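Local coordinates for protein glucoamylase (Thermoanaerobacterium thermosaccharolyticum, PDB 1LF9) that hydrolyses terminal alpha-1,4-linked glucose residues one after another from the non-reducing ends of glucan chains, releasing beta-D-glucose, at residues A[571-576]-A[601-606]; A[581-586]-A[637-642]; A[70-75]-A[153-158]. All blocks are in the same frame, centred on the assembly; numbering follows the deposited sequence.

Contact 1: A[571-576]-A[601-606]. With AC1 (4,6-dideoxy-4-{[(1S,4R,5S,6S)-4,5,6-trihydroxy-3-(hydroxymethyl)cyclohex-2-en-1-yl]amino}-alpha-D-glucopyranose), chain C.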
loop_
_atom_site.group_PDB
_atom_site.type_symbol
_atom_site.label_atom_id
_atom_site.label_comp_id
_atom_site.label_asym_id
_atom_site.label_seq_id
_atom_site.Cartn_x
_atom_site.Cartn_y
_atom_site.Cartn_z
ATOM N N PRO A 571 -1.432 14.616 17.281
ATOM C CA PRO A 571 -0.999 13.459 18.066
ATOM C C PRO A 571 -0.929 12.135 17.323
ATOM O O PRO A 571 -1.749 11.842 16.450
ATOM C CB PRO A 571 -2.024 13.416 19.184
ATOM C CG PRO A 571 -3.271 13.793 18.466
ATOM C CD PRO A 571 -2.821 14.974 17.607
ATOM N N SER A 572 0.067 11.341 17.689
ATOM C CA SER A 572 0.250 10.012 17.132
ATOM C C SER A 572 0.946 9.153 18.176
ATOM O O SER A 572 1.433 9.662 19.182
ATOM C CB SER A 572 1.074 10.045 15.854
ATOM O OG SER A 572 1.040 8.768 15.241
ATOM N N TRP A 573 0.992 7.851 17.931
ATOM C CA TRP A 573 1.598 6.907 18.860
ATOM C C TRP A 573 2.543 5.926 18.167
ATOM O O TRP A 573 2.483 5.738 16.948
ATOM C CB TRP A 573 0.495 6.103 19.559
ATOM C CG TRP A 573 -0.320 6.877 20.546
ATOM C CD1 TRP A 573 -0.208 6.837 21.904
ATOM C CD2 TRP A 573 -1.337 7.847 20.255
ATOM N NE1 TRP A 573 -1.084 7.722 22.479
ATOM C CE2 TRP A 573 -1.789 8.358 21.492
ATOM C CE3 TRP A 573 -1.909 8.335 19.070
ATOM C CZ2 TRP A 573 -2.783 9.340 21.582
ATOM C CZ3 TRP A 573 -2.903 9.313 19.159
ATOM C CH2 TRP A 573 -3.326 9.804 20.408
ATOM N N TYR A 574 3.413 5.313 18.963
ATOM C CA TYR A 574 4.342 4.289 18.493
ATOM C C TYR A 574 3.541 3.008 18.701
ATOM O O TYR A 574 2.579 3.001 19.471
ATOM C CB TYR A 574 5.582 4.209 19.394
ATOM C CG TYR A 574 6.559 5.351 19.269
ATOM C CD1 TYR A 574 7.455 5.410 18.209
ATOM C CD2 TYR A 574 6.598 6.373 20.227
ATOM C CE1 TYR A 574 8.369 6.447 18.092
ATOM C CE2 TYR A 574 7.512 7.424 20.120
ATOM C CZ TYR A 574 8.393 7.451 19.047
ATOM O OH TYR A 574 9.292 8.480 18.914
ATOM N N ARG A 575 3.935 1.930 18.038
ATOM C CA ARG A 575 3.241 0.667 18.199
ATOM C C ARG A 575 3.492 0.105 19.599
ATOM O O ARG A 575 2.626 -0.549 20.182
ATOM C CB ARG A 575 3.708 -0.327 17.139
ATOM C CG ARG A 575 3.483 0.154 15.722
ATOM C CD ARG A 575 3.734 -0.961 14.731
ATOM N NE ARG A 575 5.059 -1.534 14.881
ATOM C CZ ARG A 575 5.493 -2.613 14.240
ATOM N NH1 ARG A 575 6.707 -3.064 14.436
ATOM N NH2 ARG A 575 4.717 -3.247 13.396
ATOM N N TYR A 576 4.680 0.381 20.130
ATOM C CA TYR A 576 5.074 -0.067 21.469
ATOM C C TYR A 576 6.473 0.457 21.771
ATOM O O TYR A 576 7.226 0.784 20.855
ATOM C CB TYR A 576 5.042 -1.609 21.567
ATOM C CG TYR A 576 5.886 -2.331 20.536
ATOM C CD1 TYR A 576 7.248 -2.548 20.744
ATOM C CD2 TYR A 576 5.332 -2.744 19.326
ATOM C CE1 TYR A 576 8.040 -3.157 19.771
ATOM C CE2 TYR A 576 6.117 -3.350 18.345
ATOM C CZ TYR A 576 7.469 -3.554 18.571
ATOM O OH TYR A 576 8.242 -4.151 17.594
ATOM N N LEU A 601 -2.005 5.446 11.630
ATOM C CA LEU A 601 -3.034 4.412 11.788
ATOM C C LEU A 601 -3.515 4.413 13.233
ATOM O O LEU A 601 -4.714 4.305 13.511
ATOM C CB LEU A 601 -2.467 3.019 11.478
ATOM C CG LEU A 601 -3.320 1.822 11.938
ATOM C CD1 LEU A 601 -4.668 1.841 11.227
ATOM C CD2 LEU A 601 -2.602 0.525 11.647
ATOM N N LEU A 602 -2.567 4.532 14.157
ATOM C CA LEU A 602 -2.893 4.525 15.574
ATOM C C LEU A 602 -3.573 5.816 16.024
ATOM O O LEU A 602 -4.270 5.821 17.029
ATOM C CB LEU A 602 -1.634 4.233 16.398
ATOM C CG LEU A 602 -1.047 2.846 16.092
ATOM C CD1 LEU A 602 0.150 2.562 17.003
ATOM C CD2 LEU A 602 -2.128 1.788 16.283
ATOM N N THR A 603 -3.376 6.910 15.288
ATOM C CA THR A 603 -4.039 8.164 15.632
ATOM C C THR A 603 -5.532 7.934 15.396
ATOM O O THR A 603 -6.381 8.308 16.210
ATOM C CB THR A 603 -3.569 9.324 14.734
ATOM O OG1 THR A 603 -2.194 9.614 15.008
ATOM C CG2 THR A 603 -4.397 10.575 14.998
ATOM N N GLY A 604 -5.834 7.302 14.266
ATOM C CA GLY A 604 -7.209 7.012 13.924
ATOM C C GLY A 604 -7.809 6.054 14.932
ATOM O O GLY A 604 -8.941 6.252 15.375
ATOM N N GLU A 605 -7.056 5.020 15.307
ATOM C CA GLU A 605 -7.565 4.051 16.268
ATOM C C GLU A 605 -7.923 4.712 17.582
ATOM O O GLU A 605 -8.915 4.341 18.204
ATOM C CB GLU A 605 -6.566 2.913 16.493
ATOM C CG GLU A 605 -6.509 1.947 15.324
ATOM C CD GLU A 605 -5.974 0.580 15.697
ATOM O OE1 GLU A 605 -5.943 -0.304 14.815
ATOM O OE2 GLU A 605 -5.583 0.382 16.868
ATOM N N ARG A 606 -7.121 5.681 18.013
ATOM C CA ARG A 606 -7.426 6.382 19.253
ATOM C C ARG A 606 -8.706 7.176 19.022
ATOM O O ARG A 606 -9.554 7.284 19.909
ATOM C CB ARG A 606 -6.298 7.339 19.651
ATOM C CG ARG A 606 -6.689 8.290 20.781
ATOM C CD ARG A 606 -7.055 7.556 22.074
ATOM N NE ARG A 606 -5.858 7.193 22.816
ATOM C CZ ARG A 606 -5.429 7.821 23.903
ATOM N NH1 ARG A 606 -4.318 7.417 24.486
ATOM N NH2 ARG A 606 -6.114 8.824 24.428
HETATM C C1 AC1 C . 8.160 -6.858 9.692
HETATM O O2 AC1 C . 8.251 -6.422 12.066
HETATM C C2 AC1 C . 7.561 -6.056 10.869
HETATM C C4A AC1 C . 0.160 -5.472 8.932
HETATM C C3 AC1 C . 6.026 -6.308 10.983
HETATM O O3 AC1 C . 5.523 -5.545 12.088
HETATM C C4 AC1 C . 5.361 -5.872 9.655
HETATM N N4A AC1 C . 3.878 -6.067 9.725
HETATM C C5 AC1 C . 5.985 -6.763 8.476
HETATM O O5 AC1 C . 7.469 -6.555 8.434
HETATM C C6 AC1 C . 5.441 -6.429 7.103
HETATM C C1B AC1 C . 3.129 -4.790 9.468
HETATM C C2B AC1 C . 2.020 -4.540 10.539
HETATM O O2B AC1 C . 2.632 -4.596 11.808
HETATM C C3B AC1 C . 0.843 -5.540 10.382
HETATM O O3B AC1 C . -0.145 -5.288 11.350
HETATM O O4 AC1 C . -0.456 -6.729 8.730
HETATM C C5B AC1 C . 1.166 -5.093 7.791
HETATM C C7B AC1 C . 2.516 -4.798 8.050
HETATM C C6B AC1 C . 0.654 -5.035 6.354
HETATM O O6B AC1 C . 0.127 -3.724 6.088
#
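T603 OG1 hands its proton to the carbonyl oxygen of P571 over 2.7 Å, in the carbonyl plane and on a lone pair, and accepts a weak bond from S572 OG. This double hold pins helix 600-612, part of the (alpha/alpha)6 barrel of family 15 glycosidases, across the short strand 570-573; the axes of the two segments cross at 108°. The torsion of T603 (chi1 -67°) leaves OG1 beside its backbone N, turned to the strand. Next to it the indole of W573 lies against the helix. R606 CB sits over the six-membered ring, 4.3 Å from its centroid, and the R606 chain bends at chi2 and chi3, bringing one face of its guanidinium over W573 CZ2. D560 OD1 accepts a hydrogen bond from W573 NE1 and forms a salt bridge with R606 NH1, tying ring and guanidinium together. With an alanine at W573, R606 would probably lose the ring its side chain lies against, and D560 its indole donor. L602 CD1 reaches past W573 to Y574 O, 3.5 Å away. There R575, held by D579 and E439, enters the active site: its NH2 gives a nearly straight bond (176°) to O3 of the inhibitor AC1, 2.8 Å away.

Contact 2: A[581-586]-A[637-642]. With AC1 (4,6-dideoxy-4-{[(1S,4R,5S,6S)-4,5,6-trihydroxy-3-(hydroxymethyl)cyclohex-2-en-1-yl]amino}-alpha-D-glucopyranose), chain C.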
loop_
_atom_site.group_PDB
_atom_site.type_symbol
_atom_site.label_atom_id
_atom_site.label_comp_id
_atom_site.label_asym_id
_atom_site.label_seq_id
_atom_site.Cartn_x
_atom_site.Cartn_y
_atom_site.Cartn_z
ATOM N N TYR A 581 11.144 -1.223 14.086
ATOM C CA TYR A 581 10.726 -1.289 12.689
ATOM C C TYR A 581 10.591 0.098 12.042
ATOM O O TYR A 581 9.483 0.614 11.870
ATOM C CB TYR A 581 9.400 -2.052 12.605
ATOM C CG TYR A 581 8.917 -2.325 11.203
ATOM C CD1 TYR A 581 7.666 -1.866 10.775
ATOM C CD2 TYR A 581 9.694 -3.061 10.302
ATOM C CE1 TYR A 581 7.198 -2.131 9.486
ATOM C CE2 TYR A 581 9.234 -3.332 9.004
ATOM C CZ TYR A 581 7.984 -2.864 8.604
ATOM O OH TYR A 581 7.505 -3.122 7.334
ATOM N N GLY A 582 11.728 0.694 11.688
ATOM C CA GLY A 582 11.732 2.010 11.065
ATOM C C GLY A 582 13.150 2.460 10.768
ATOM O O GLY A 582 14.099 1.733 11.062
ATOM N N GLU A 583 13.312 3.643 10.177
ATOM C CA GLU A 583 14.648 4.146 9.873
ATOM C C GLU A 583 15.432 4.322 11.171
ATOM O O GLU A 583 14.895 4.800 12.169
ATOM C CB GLU A 583 14.588 5.500 9.143
ATOM C CG GLU A 583 14.109 5.438 7.701
ATOM C CD GLU A 583 12.604 5.507 7.578
ATOM O OE1 GLU A 583 11.906 5.263 8.584
ATOM O OE2 GLU A 583 12.119 5.800 6.466
ATOM N N PRO A 584 16.715 3.923 11.175
ATOM C CA PRO A 584 17.534 4.067 12.379
ATOM C C PRO A 584 17.846 5.537 12.648
ATOM O O PRO A 584 18.084 5.939 13.789
ATOM C CB PRO A 584 18.778 3.242 12.051
ATOM C CG PRO A 584 18.871 3.349 10.574
ATOM C CD PRO A 584 17.438 3.172 10.137
ATOM N N SER A 585 17.832 6.335 11.587
ATOM C CA SER A 585 18.107 7.760 11.704
ATOM C C SER A 585 17.428 8.484 10.562
ATOM O O SER A 585 16.848 7.864 9.670
ATOM C CB SER A 585 19.612 8.045 11.636
ATOM O OG SER A 585 20.076 8.011 10.289
ATOM N N LYS A 586 17.530 9.806 10.586
ATOM C CA LYS A 586 16.926 10.640 9.562
ATOM C C LYS A 586 17.607 10.453 8.204
ATOM O O LYS A 586 16.997 10.689 7.167
ATOM C CB LYS A 586 17.011 12.109 9.984
ATOM C CG LYS A 586 15.964 13.001 9.353
ATOM C CD LYS A 586 14.621 12.826 10.037
ATOM C CE LYS A 586 13.582 13.756 9.440
ATOM N NZ LYS A 586 12.433 13.938 10.357
ATOM N N GLN A 637 4.064 5.112 8.558
ATOM C CA GLN A 637 4.733 5.840 9.635
ATOM C C GLN A 637 5.142 7.266 9.255
ATOM O O GLN A 637 5.381 7.566 8.087
ATOM C CB GLN A 637 5.998 5.088 10.060
ATOM C CG GLN A 637 5.786 3.648 10.470
ATOM C CD GLN A 637 7.095 2.934 10.750
ATOM O OE1 GLN A 637 8.000 3.490 11.387
ATOM N NE2 GLN A 637 7.202 1.690 10.287
ATOM N N VAL A 638 5.238 8.135 10.264
ATOM C CA VAL A 638 5.665 9.518 10.073
ATOM C C VAL A 638 6.712 9.865 11.136
ATOM O O VAL A 638 6.749 9.246 12.206
ATOM C CB VAL A 638 4.485 10.516 10.190
ATOM C CG1 VAL A 638 3.496 10.286 9.053
ATOM C CG2 VAL A 638 3.803 10.362 11.535
ATOM N N TRP A 639 7.561 10.849 10.836
ATOM C CA TRP A 639 8.609 11.269 11.763
ATOM C C TRP A 639 8.025 12.009 12.960
ATOM O O TRP A 639 7.024 12.709 12.830
ATOM C CB TRP A 639 9.621 12.182 11.063
ATOM C CG TRP A 639 10.320 11.546 9.907
ATOM C CD1 TRP A 639 9.985 11.643 8.586
ATOM C CD2 TRP A 639 11.485 10.711 9.968
ATOM N NE1 TRP A 639 10.874 10.922 7.819
ATOM C CE2 TRP A 639 11.803 10.342 8.642
ATOM C CE3 TRP A 639 12.292 10.240 11.015
ATOM C CZ2 TRP A 639 12.897 9.525 8.332
ATOM C CZ3 TRP A 639 13.384 9.423 10.706
ATOM C CH2 TRP A 639 13.673 9.077 9.373
ATOM N N GLU A 640 8.671 11.864 14.113
ATOM C CA GLU A 640 8.219 12.512 15.336
ATOM C C GLU A 640 8.392 14.028 15.329
ATOM O O GLU A 640 7.530 14.755 15.809
ATOM C CB GLU A 640 8.972 11.972 16.554
ATOM C CG GLU A 640 8.929 10.477 16.754
ATOM C CD GLU A 640 10.099 9.758 16.113
ATOM O OE1 GLU A 640 10.454 8.668 16.614
ATOM O OE2 GLU A 640 10.658 10.265 15.114
ATOM N N ASP A 641 9.506 14.504 14.785
ATOM C CA ASP A 641 9.791 15.939 14.772
ATOM C C ASP A 641 8.979 16.801 13.796
ATOM O O ASP A 641 8.624 17.937 14.112
ATOM C CB ASP A 641 11.300 16.153 14.540
ATOM C CG ASP A 641 11.768 15.665 13.177
ATOM O OD1 ASP A 641 11.104 14.784 12.581
ATOM O OD2 ASP A 641 12.815 16.152 12.705
ATOM N N THR A 642 8.673 16.256 12.623
ATOM C CA THR A 642 7.940 17.003 11.600
ATOM C C THR A 642 6.546 16.470 11.315
ATOM O O THR A 642 5.678 17.206 10.855
ATOM C CB THR A 642 8.688 16.976 10.268
ATOM O OG1 THR A 642 8.750 15.623 9.799
ATOM C CG2 THR A 642 10.091 17.529 10.431
HETATM C C1 AC1 C . 8.160 -6.858 9.692
HETATM O O2 AC1 C . 8.251 -6.422 12.066
HETATM C C2 AC1 C . 7.561 -6.056 10.869
HETATM C C4A AC1 C . 0.160 -5.472 8.932
HETATM C C3 AC1 C . 6.026 -6.308 10.983
HETATM O O3 AC1 C . 5.523 -5.545 12.088
HETATM C C4 AC1 C . 5.361 -5.872 9.655
HETATM N N4A AC1 C . 3.878 -6.067 9.725
HETATM C C5 AC1 C . 5.985 -6.763 8.476
HETATM O O5 AC1 C . 7.469 -6.555 8.434
HETATM C C6 AC1 C . 5.441 -6.429 7.103
HETATM C C1B AC1 C . 3.129 -4.790 9.468
HETATM C C2B AC1 C . 2.020 -4.540 10.539
HETATM O O2B AC1 C . 2.632 -4.596 11.808
HETATM C C3B AC1 C . 0.843 -5.540 10.382
HETATM O O3B AC1 C . -0.145 -5.288 11.350
HETATM O O4 AC1 C . -0.456 -6.729 8.730
HETATM C C5B AC1 C . 1.166 -5.093 7.791
HETATM C C7B AC1 C . 2.516 -4.798 8.050
HETATM C C6B AC1 C . 0.654 -5.035 6.354
HETATM O O6B AC1 C . 0.127 -3.724 6.088
HETATM O O HOH W 1 9.424 4.368 9.024
HETATM O O HOH W 2 10.874 15.024 8.265
#
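K586 lies along one face of the W639 indole, and this is the closely packed part of the contact between two irregular loops. Its CD stands 3.6 Å from the centroid of the six-membered ring, close to the ring normal, while NZ makes a cation-pi contact at 3.6 Å from the centroid of the five-membered ring. The chain bends at chi2 (78°), which folds the methylenes down onto the indole. S585 O meets the indole rim in its plane, 3.4 Å from CH2 of W639, and E583 CB packs near the same atom. The solvent side is the ammonium end: K586 and D641 are exposed, NZ forms a salt bridge with D641 OD1, 2.7 Å away, and a water joins K586 NZ to T642 OG1, which also hydrogen-bonds with L644 N.

The inner end is buried but joined by one direct hydrogen bond and a water. Q637 extends beyond CG to bring NE2 within 3.0 Å of Y581 O, in a bent bond (145°) tilted from the carbonyl plane, and Q637 OE1 accepts from the backbone N of R597. The water gives a proton to E583 OE1 and, weakly, to Q637 OE1; E583 OE2 accepts from D647 N. The Y581 ring carries C2 of the inhibitor AC1 over its centre, its hydroxyl bonded to that of Y337; it therefore forms a wall of the sugar-binding pocket. E583 lies beside W325, probably a substrate-binding residue. The 581-586 loop runs between strand 570-573 and helix 600-612, and the 637-642 loop links helix 618-627 to helix 653-668.

Contact 3: A[70-75]-A[153-158]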
loop_
_atom_site.group_PDB
_atom_site.type_symbol
_atom_site.label_atom_id
_atom_site.label_comp_id
_atom_site.label_asym_id
_atom_site.label_seq_id
_atom_site.Cartn_x
_atom_site.Cartn_y
_atom_site.Cartn_z
ATOM N N ALA A 70 5.207 -6.328 -10.147
ATOM C CA ALA A 70 5.790 -5.049 -10.536
ATOM C C ALA A 70 6.714 -5.318 -11.714
ATOM O O ALA A 70 7.465 -6.293 -11.713
ATOM C CB ALA A 70 6.567 -4.443 -9.376
ATOM N N ASP A 71 6.659 -4.457 -12.721
ATOM C CA ASP A 71 7.470 -4.641 -13.909
ATOM C C ASP A 71 8.353 -3.458 -14.196
ATOM O O ASP A 71 9.173 -3.502 -15.111
ATOM C CB ASP A 71 6.570 -4.875 -15.118
ATOM C CG ASP A 71 5.622 -6.023 -14.915
ATOM O OD1 ASP A 71 4.397 -5.792 -14.979
ATOM O OD2 ASP A 71 6.103 -7.156 -14.690
ATOM N N VAL A 72 8.190 -2.398 -13.419
ATOM C CA VAL A 72 8.974 -1.194 -13.646
ATOM C C VAL A 72 9.428 -0.549 -12.349
ATOM O O VAL A 72 8.756 -0.647 -11.319
ATOM C CB VAL A 72 8.151 -0.149 -14.441
ATOM C CG1 VAL A 72 9.002 1.063 -14.749
ATOM C CG2 VAL A 72 7.614 -0.769 -15.718
ATOM N N LYS A 73 10.579 0.107 -12.400
ATOM C CA LYS A 73 11.101 0.793 -11.232
ATOM C C LYS A 73 10.817 2.283 -11.373
ATOM O O LYS A 73 10.237 2.900 -10.482
ATOM C CB LYS A 73 12.610 0.598 -11.100
ATOM C CG LYS A 73 13.178 1.372 -9.921
ATOM C CD LYS A 73 14.645 1.700 -10.083
ATOM C CE LYS A 73 15.124 2.595 -8.938
ATOM N NZ LYS A 73 16.547 3.015 -9.092
ATOM N N GLU A 74 11.239 2.841 -12.506
ATOM C CA GLU A 74 11.080 4.260 -12.807
ATOM C C GLU A 74 10.884 4.550 -14.292
ATOM O O GLU A 74 11.201 3.738 -15.168
ATOM C CB GLU A 74 12.330 5.054 -12.447
ATOM C CG GLU A 74 12.742 5.154 -11.022
ATOM C CD GLU A 74 13.899 6.115 -10.895
ATOM O OE1 GLU A 74 14.898 5.927 -11.624
ATOM O OE2 GLU A 74 13.807 7.064 -10.087
ATOM N N ILE A 75 10.411 5.767 -14.535
ATOM C CA ILE A 75 10.207 6.338 -15.855
ATOM C C ILE A 75 10.332 7.818 -15.530
ATOM O O ILE A 75 9.365 8.449 -15.113
ATOM C CB ILE A 75 8.806 6.052 -16.432
ATOM C CG1 ILE A 75 8.670 4.570 -16.776
ATOM C CG2 ILE A 75 8.602 6.869 -17.697
ATOM C CD1 ILE A 75 7.312 4.185 -17.325
ATOM N N LEU A 153 14.458 10.753 -21.788
ATOM C CA LEU A 153 13.600 9.885 -21.004
ATOM C C LEU A 153 14.392 8.637 -20.616
ATOM O O LEU A 153 15.121 8.074 -21.441
ATOM C CB LEU A 153 12.368 9.490 -21.820
ATOM C CG LEU A 153 11.307 8.665 -21.092
ATOM C CD1 LEU A 153 10.737 9.490 -19.947
ATOM C CD2 LEU A 153 10.204 8.254 -22.060
ATOM N N ALA A 154 14.261 8.217 -19.360
ATOM C CA ALA A 154 14.970 7.038 -18.866
ATOM C C ALA A 154 14.000 6.032 -18.254
ATOM O O ALA A 154 13.444 6.258 -17.179
ATOM C CB ALA A 154 16.018 7.451 -17.841
ATOM N N TYR A 155 13.800 4.925 -18.960
ATOM C CA TYR A 155 12.915 3.854 -18.517
ATOM C C TYR A 155 13.758 2.764 -17.856
ATOM O O TYR A 155 14.694 2.236 -18.461
ATOM C CB TYR A 155 12.139 3.293 -19.718
ATOM C CG TYR A 155 11.370 2.005 -19.474
ATOM C CD1 TYR A 155 10.411 1.911 -18.462
ATOM C CD2 TYR A 155 11.569 0.893 -20.293
ATOM C CE1 TYR A 155 9.667 0.735 -18.277
ATOM C CE2 TYR A 155 10.835 -0.281 -20.118
ATOM C CZ TYR A 155 9.887 -0.356 -19.112
ATOM O OH TYR A 155 9.165 -1.522 -18.945
ATOM N N ASP A 156 13.429 2.448 -16.606
ATOM C CA ASP A 156 14.146 1.430 -15.840
ATOM C C ASP A 156 13.198 0.263 -15.595
ATOM O O ASP A 156 12.383 0.288 -14.669
ATOM C CB ASP A 156 14.624 2.025 -14.511
ATOM C CG ASP A 156 15.578 1.107 -13.761
ATOM O OD1 ASP A 156 16.287 1.613 -12.860
ATOM O OD2 ASP A 156 15.619 -0.110 -14.064
ATOM N N PRO A 157 13.278 -0.769 -16.445
ATOM C CA PRO A 157 12.421 -1.947 -16.321
ATOM C C PRO A 157 12.881 -2.955 -15.269
ATOM O O PRO A 157 14.078 -3.153 -15.055
ATOM C CB PRO A 157 12.443 -2.527 -17.728
ATOM C CG PRO A 157 13.839 -2.222 -18.176
ATOM C CD PRO A 157 14.024 -0.792 -17.717
ATOM N N HIS A 158 11.907 -3.571 -14.609
ATOM C CA HIS A 158 12.131 -4.591 -13.583
ATOM C C HIS A 158 10.987 -5.589 -13.777
ATOM O O HIS A 158 10.188 -5.843 -12.866
ATOM C CB HIS A 158 12.052 -3.985 -12.174
ATOM C CG HIS A 158 13.281 -3.232 -11.757
ATOM N ND1 HIS A 158 13.585 -2.982 -10.434
ATOM C CD2 HIS A 158 14.271 -2.657 -12.482
ATOM C CE1 HIS A 158 14.706 -2.287 -10.364
ATOM N NE2 HIS A 158 15.143 -2.076 -11.592
HETATM O O HOH W 3 17.297 4.267 -11.505
#
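V72 and I75 line up along the CD1-CE1 edge of the Y155 ring at the apolar centre of this antiparallel pairing, which joins strands 70-80 and 150-157 in the seven-stranded sheet of the N-terminal beta domain. V72 CG1 touches Y155 CE1 at 3.6 Å with CG2 in the ring plane at the edge, and I75 CG1 meets CD1 from the edge as well. Farther along, I75 CG2 reaches L153 CD1. L248 of strand 243-251, in the other large sheet, covers V72 and I75. A classic beta bulge shifts the register by one residue, K73 and E74 both facing D156: K73 N hydrogen-bonds to D156 O, and D156 N returns a bond to E74 O at 2.9 Å. Beyond the bulge, H158 N hydrogen-bonds to D71 O. On the face opposite the apolar cluster, K73 CB stands over the centre of the H158 ring, 3.6 Å from its centroid. With CG anti to the backbone N (chi1 177°) and an extended chain, K73 runs past D156 to a salt bridge with D30, which also accepts from H158 NE2. One water completes this polar edge, accepting from K73 NZ at 2.8 Å and donating to E74 OE1 and D156 OD1.

From the N terminus, contact 3 comes first, closing a span of 77 residues rich in strands and joining neighbouring strands of the N-terminal beta domain. It is complete before the other two begin, and lies in series with them. Within the catalytic domain contacts 1 and 2 cross: 571-576 is followed by 581-586, then 601-606 and finally 637-642, so that the loop closed by contact 1 contains the first half of contact 2. They also touch, through a probable hydrogen bond from Y574 to E640 and packing of R575 on Y581, and both border the bound AC1. Contact 3 stands apart, its centre about 35 Å from that of contact 1 and 28 Å from that of contact 2.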